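Local atomic coordinates of PilO protein (Pseudomonas aeruginosa, PDB entry 5UVR), a protein that forms, with PilN, the inner-membrane foundation of the PilM/PilN/PilO/PilP complex needed to assemble functional type IV pili for surface adhesion and twitching motility. Residues L25-V28 / Y33-L36; H47-F52 / L81-L86. All coordinates share one frame; numbering follows the deposited sequence.

Contact 1: residues L25-V28 / Y33-L36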
loop_
_atom_site.group_PDB
_atom_site.type_symbol
_atom_site.label_atom_id
_atom_site.label_comp_id
_atom_site.label_asym_id
_atom_site.label_seq_id
_atom_site.Cartn_x
_atom_site.Cartn_y
_atom_site.Cartn_z
ATOM N N LEU A 25 0.037 -6.839 -8.260
ATOM C CA LEU A 25 -0.732 -8.014 -8.615
ATOM C C LEU A 25 -1.510 -7.770 -9.903
ATOM O O LEU A 25 -1.704 -6.627 -10.322
ATOM C CB LEU A 25 -1.676 -8.379 -7.472
ATOM C CG LEU A 25 -0.973 -8.589 -6.128
ATOM C CD1 LEU A 25 -1.970 -9.071 -5.095
ATOM C CD2 LEU A 25 0.173 -9.575 -6.274
ATOM N N PRO A 26 -1.899 -8.830 -10.600
ATOM C CA PRO A 26 -2.723 -8.653 -11.801
ATOM C C PRO A 26 -4.025 -7.935 -11.475
ATOM O O PRO A 26 -4.616 -8.142 -10.415
ATOM C CB PRO A 26 -2.978 -10.087 -12.281
ATOM C CG PRO A 26 -2.412 -10.997 -11.208
ATOM C CD PRO A 26 -1.403 -10.207 -10.457
ATOM N N GLU A 27 -4.458 -7.085 -12.402
ATOM C CA GLU A 27 -5.746 -6.411 -12.265
ATOM C C GLU A 27 -6.865 -7.432 -12.124
ATOM O O GLU A 27 -6.805 -8.533 -12.679
ATOM C CB GLU A 27 -6.012 -5.517 -13.470
ATOM C CG GLU A 27 -5.128 -4.297 -13.581
ATOM C CD GLU A 27 -5.483 -3.454 -14.789
ATOM O OE1 GLU A 27 -5.946 -4.032 -15.791
ATOM O OE2 GLU A 27 -5.318 -2.218 -14.734
ATOM N N VAL A 28 -7.906 -7.057 -11.380
ATOM C CA VAL A 28 -9.070 -7.909 -11.165
ATOM C C VAL A 28 -10.283 -7.165 -11.702
ATOM O O VAL A 28 -10.615 -6.081 -11.210
ATOM C CB VAL A 28 -9.259 -8.260 -9.681
ATOM C CG1 VAL A 28 -10.440 -9.190 -9.501
ATOM C CG2 VAL A 28 -7.984 -8.878 -9.097
ATOM N N TYR A 33 -15.867 -1.867 -11.975
ATOM C CA TYR A 33 -14.541 -1.265 -11.982
ATOM C C TYR A 33 -13.503 -2.367 -12.085
ATOM O O TYR A 33 -13.790 -3.539 -11.837
ATOM C CB TYR A 33 -14.294 -0.415 -10.722
ATOM C CG TYR A 33 -14.792 -1.060 -9.451
ATOM C CD1 TYR A 33 -14.062 -2.060 -8.833
ATOM C CD2 TYR A 33 -16.012 -0.692 -8.887
ATOM C CE1 TYR A 33 -14.517 -2.670 -7.691
ATOM C CE2 TYR A 33 -16.472 -1.299 -7.737
ATOM C CZ TYR A 33 -15.710 -2.286 -7.142
ATOM O OH TYR A 33 -16.140 -2.905 -5.994
ATOM N N ILE A 34 -12.284 -1.956 -12.422
ATOM C CA ILE A 34 -11.105 -2.813 -12.433
ATOM C C ILE A 34 -10.239 -2.426 -11.237
ATOM O O ILE A 34 -9.916 -1.245 -11.065
ATOM C CB ILE A 34 -10.318 -2.653 -13.743
ATOM C CG1 ILE A 34 -11.260 -2.703 -14.954
ATOM C CG2 ILE A 34 -9.199 -3.699 -13.829
ATOM C CD1 ILE A 34 -12.018 -3.979 -15.067
ATOM N N GLU A 35 -9.859 -3.413 -10.429
ATOM C CA GLU A 35 -8.986 -3.188 -9.275
ATOM C C GLU A 35 -7.528 -3.392 -9.677
ATOM O O GLU A 35 -7.205 -4.336 -10.397
ATOM C CB GLU A 35 -9.305 -4.158 -8.133
ATOM C CG GLU A 35 -10.770 -4.280 -7.770
ATOM C CD GLU A 35 -11.001 -5.320 -6.689
ATOM O OE1 GLU A 35 -10.018 -5.971 -6.264
ATOM O OE2 GLU A 35 -12.165 -5.490 -6.257
ATOM N N LEU A 36 -6.648 -2.528 -9.171
ATOM C CA LEU A 36 -5.200 -2.627 -9.386
ATOM C C LEU A 36 -4.552 -2.789 -8.016
ATOM O O LEU A 36 -4.288 -1.791 -7.330
ATOM C CB LEU A 36 -4.672 -1.391 -10.112
ATOM C CG LEU A 36 -5.192 -0.970 -11.512
ATOM C CD1 LEU A 36 -6.735 -0.715 -11.664
ATOM C CD2 LEU A 36 -4.425 0.268 -11.969
#
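Glu27 meets the strand with its backbone and its side chain at once. Its CA-H makes a bent CA-H...O contact, with Glu27 CA 3.2 Å from Glu35 O, while the side chain passes Ile34 on one flank and lies beside Leu36 on the other. CG stands anti to the carbonyl carbon (chi1 -69°) and the chain is extended beyond it, which lays the acid alongside Leu36, both pointing the same way, with Glu27 OE2 3.5 Å from Leu36 CG. On the flank toward Ile34, the methyl CG2 of that residue packs 3.7 Å from Glu27 CB. Glu27 OE1 forms a salt bridge with Arg91 of strand 90-92, whose own side chain is touched by Ile34 and Leu36, and OE2 is also hydrogen-bonded outside the two segments.

At Val28 the backbones lock together. Val28 N gives its proton to Glu35 O at 3.0 Å, and Glu35 N returns one to Val28 O at 2.9 Å; the CA-H of Ile34 also makes a contact with this second oxygen. Val28 and Glu35 put their side chains on the same face of the sheet, where Glu35 OE1 comes 4.2 Å from Val28 CB. The same OE1 is hydrogen-bonded to NZ of Lys88, which carries the dimethyl group of the reductively methylated sample. The two reciprocal bonds make Val28 and Glu35 an antiparallel hydrogen-bonded pair in a short beta hairpin, whose returning strand 33-44 also pairs with strand 90-92.

Contact 2: residues H47-F52 / L81-L86; sequences HDLATF and LRMSIL
Leu49 is the main bump on the helix side, its branched end pushed between Leu81 and Met83, two residues on the same face of strand 81-86. The two methyls divide the work. Leu49 CD1 rests 3.9 Å from Leu81 CB, also close to the Leu81 carbonyl oxygen, and CD2 fits into the bend of Met83, 3.9 Å from its CB and 4.0 Å from its CE. The leucine and the methionine lie flank to flank and run antiparallel, whereas Leu49 and Leu81 meet at a slant.

Met83 supplies the answering bump. CG lies anti to the backbone N and the chain runs straight out from the strand until chi3 (80°) turns the terminal methyl aside. That turn curls the thioether around Leu49 CD2, with SD 4.1 Å from it, and carries CE to Phe52, one helical turn further on. There CE sits 4.0 Å from Phe52 CD2, at the edge of the ring and near its plane, so the methyl abuts the rim instead of covering a face.

The helix runs nearly parallel to the strand, at 20°, with the axes 10.2 Å apart, a separation bridged by these side chains. Further side chains surround the contact: Val42 and Ile40 of strand 33-44 touch Leu49 and Phe52 respectively, Phe68 of strand 66-72 touches Met83, and Leu17 lies against both helix residues. All four touching residues are buried, and the contacts between their side chains are apolar. The helix is therefore held to the sheet here by apolar packing and burial, without directional polar bonds between the two segments.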
loop_
_atom_site.group_PDB
_atom_site.type_symbol
_atom_site.label_atom_id
_atom_site.label_comp_id
_atom_site.label_asym_id
_atom_site.label_seq_id
_atom_site.Cartn_x
_atom_site.Cartn_y
_atom_site.Cartn_z
ATOM N N HIS A 47 5.718 5.263 14.546
ATOM C CA HIS A 47 5.536 6.627 14.073
ATOM C C HIS A 47 5.721 6.714 12.563
ATOM O O HIS A 47 4.878 7.261 11.849
ATOM C CB HIS A 47 6.524 7.546 14.784
ATOM C CG HIS A 47 6.218 9.002 14.633
ATOM N ND1 HIS A 47 6.927 9.976 15.301
ATOM C CD2 HIS A 47 5.264 9.651 13.923
ATOM C CE1 HIS A 47 6.435 11.163 14.995
ATOM N NE2 HIS A 47 5.424 10.992 14.160
ATOM N N ASP A 48 6.840 6.195 12.059
ATOM C CA ASP A 48 7.074 6.266 10.619
ATOM C C ASP A 48 6.062 5.438 9.832
ATOM O O ASP A 48 5.669 5.820 8.722
ATOM C CB ASP A 48 8.505 5.818 10.326
ATOM C CG ASP A 48 9.533 6.787 10.858
ATOM O OD1 ASP A 48 9.355 8.019 10.709
ATOM O OD2 ASP A 48 10.528 6.322 11.439
ATOM N N LEU A 49 5.640 4.299 10.370
ATOM C CA LEU A 49 4.614 3.521 9.689
ATOM C C LEU A 49 3.299 4.280 9.649
ATOM O O LEU A 49 2.602 4.289 8.619
ATOM C CB LEU A 49 4.445 2.179 10.384
ATOM C CG LEU A 49 5.619 1.210 10.202
ATOM C CD1 LEU A 49 5.533 0.070 11.205
ATOM C CD2 LEU A 49 5.584 0.647 8.774
ATOM N N ALA A 50 2.937 4.924 10.760
ATOM C CA ALA A 50 1.702 5.707 10.788
ATOM C C ALA A 50 1.757 6.859 9.800
ATOM O O ALA A 50 0.783 7.106 9.080
ATOM C CB ALA A 50 1.444 6.242 12.192
ATOM N N THR A 51 2.889 7.569 9.749
ATOM C CA THR A 51 3.032 8.674 8.808
ATOM C C THR A 51 2.851 8.186 7.378
ATOM O O THR A 51 2.207 8.856 6.558
ATOM C CB THR A 51 4.398 9.338 8.991
ATOM O OG1 THR A 51 4.468 9.904 10.304
ATOM C CG2 THR A 51 4.601 10.443 7.985
ATOM N N PHE A 52 3.399 7.012 7.075
ATOM C CA PHE A 52 3.211 6.410 5.753
ATOM C C PHE A 52 1.733 6.135 5.459
ATOM O O PHE A 52 1.232 6.474 4.379
ATOM C CB PHE A 52 4.031 5.126 5.661
ATOM C CG PHE A 52 3.840 4.373 4.367
ATOM C CD1 PHE A 52 4.330 4.886 3.181
ATOM C CD2 PHE A 52 3.207 3.143 4.349
ATOM C CE1 PHE A 52 4.169 4.189 1.982
ATOM C CE2 PHE A 52 3.040 2.443 3.154
ATOM C CZ PHE A 52 3.526 2.975 1.972
ATOM N N LEU A 81 8.790 -2.770 13.645
ATOM C CA LEU A 81 7.645 -3.592 13.295
ATOM C C LEU A 81 7.678 -3.903 11.808
ATOM O O LEU A 81 8.172 -3.106 11.007
ATOM C CB LEU A 81 6.324 -2.882 13.624
ATOM C CG LEU A 81 5.959 -2.455 15.053
ATOM C CD1 LEU A 81 5.982 -3.640 15.998
ATOM C CD2 LEU A 81 6.845 -1.320 15.579
ATOM N N ARG A 82 7.141 -5.062 11.446
ATOM C CA ARG A 82 6.900 -5.401 10.051
ATOM C C ARG A 82 5.415 -5.229 9.766
ATOM O O ARG A 82 4.579 -5.919 10.363
ATOM C CB ARG A 82 7.356 -6.824 9.733
ATOM C CG ARG A 82 6.971 -7.286 8.323
ATOM C CD ARG A 82 7.617 -8.617 7.994
ATOM N NE ARG A 82 9.071 -8.507 8.010
ATOM C CZ ARG A 82 9.866 -9.029 8.946
ATOM N NH1 ARG A 82 9.348 -9.720 9.953
ATOM N NH2 ARG A 82 11.180 -8.867 8.866
ATOM N N MET A 83 5.094 -4.308 8.868
ATOM C CA MET A 83 3.720 -4.034 8.458
ATOM C C MET A 83 3.477 -4.572 7.053
ATOM O O MET A 83 4.241 -4.268 6.133
ATOM C CB MET A 83 3.427 -2.535 8.493
ATOM C CG MET A 83 1.971 -2.208 8.180
ATOM S SD MET A 83 1.626 -0.444 8.224
ATOM C CE MET A 83 2.251 0.030 6.616
ATOM N N SER A 84 2.419 -5.366 6.893
ATOM C CA SER A 84 1.968 -5.843 5.589
ATOM C C SER A 84 0.601 -5.247 5.296
ATOM O O SER A 84 -0.262 -5.211 6.175
ATOM C CB SER A 84 1.866 -7.371 5.541
ATOM O OG SER A 84 3.144 -7.972 5.464
ATOM N N ILE A 85 0.400 -4.791 4.063
ATOM C CA ILE A 85 -0.869 -4.176 3.696
ATOM C C ILE A 85 -1.088 -4.369 2.202
ATOM O O ILE A 85 -0.140 -4.401 1.414
ATOM C CB ILE A 85 -0.885 -2.686 4.121
ATOM C CG1 ILE A 85 -2.302 -2.121 4.129
ATOM C CG2 ILE A 85 -0.019 -1.845 3.223
ATOM C CD1 ILE A 85 -2.394 -0.849 4.928
ATOM N N LEU A 86 -2.348 -4.537 1.814
ATOM C CA LEU A 86 -2.717 -4.646 0.412
ATOM C C LEU A 86 -3.464 -3.374 0.043
ATOM O O LEU A 86 -4.495 -3.065 0.649
ATOM C CB LEU A 86 -3.580 -5.881 0.151
ATOM C CG LEU A 86 -4.134 -6.033 -1.267
ATOM C CD1 LEU A 86 -3.039 -6.516 -2.209
ATOM C CD2 LEU A 86 -5.325 -6.975 -1.289
#

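Overall arrangement
Contact 1 closes before contact 2 opens along the chain, and their centres lie 23 Å apart on opposite sides of the chain's centre. Strand 33-44 ties them together: it begins in the hairpin of contact 1, pairs with strand 81-86 further along, and leads directly into helix 46-57 of contact 2. The two also touch, where Leu25 CD1 packs 4.0 Å from Leu86 CD1. Contact 1 thus joins strands within the sheet, at one end of it, whereas contact 2 joins the helix to the sheet it packs over. Both lie inside the modified ferredoxin fold that forms the core region of PilO.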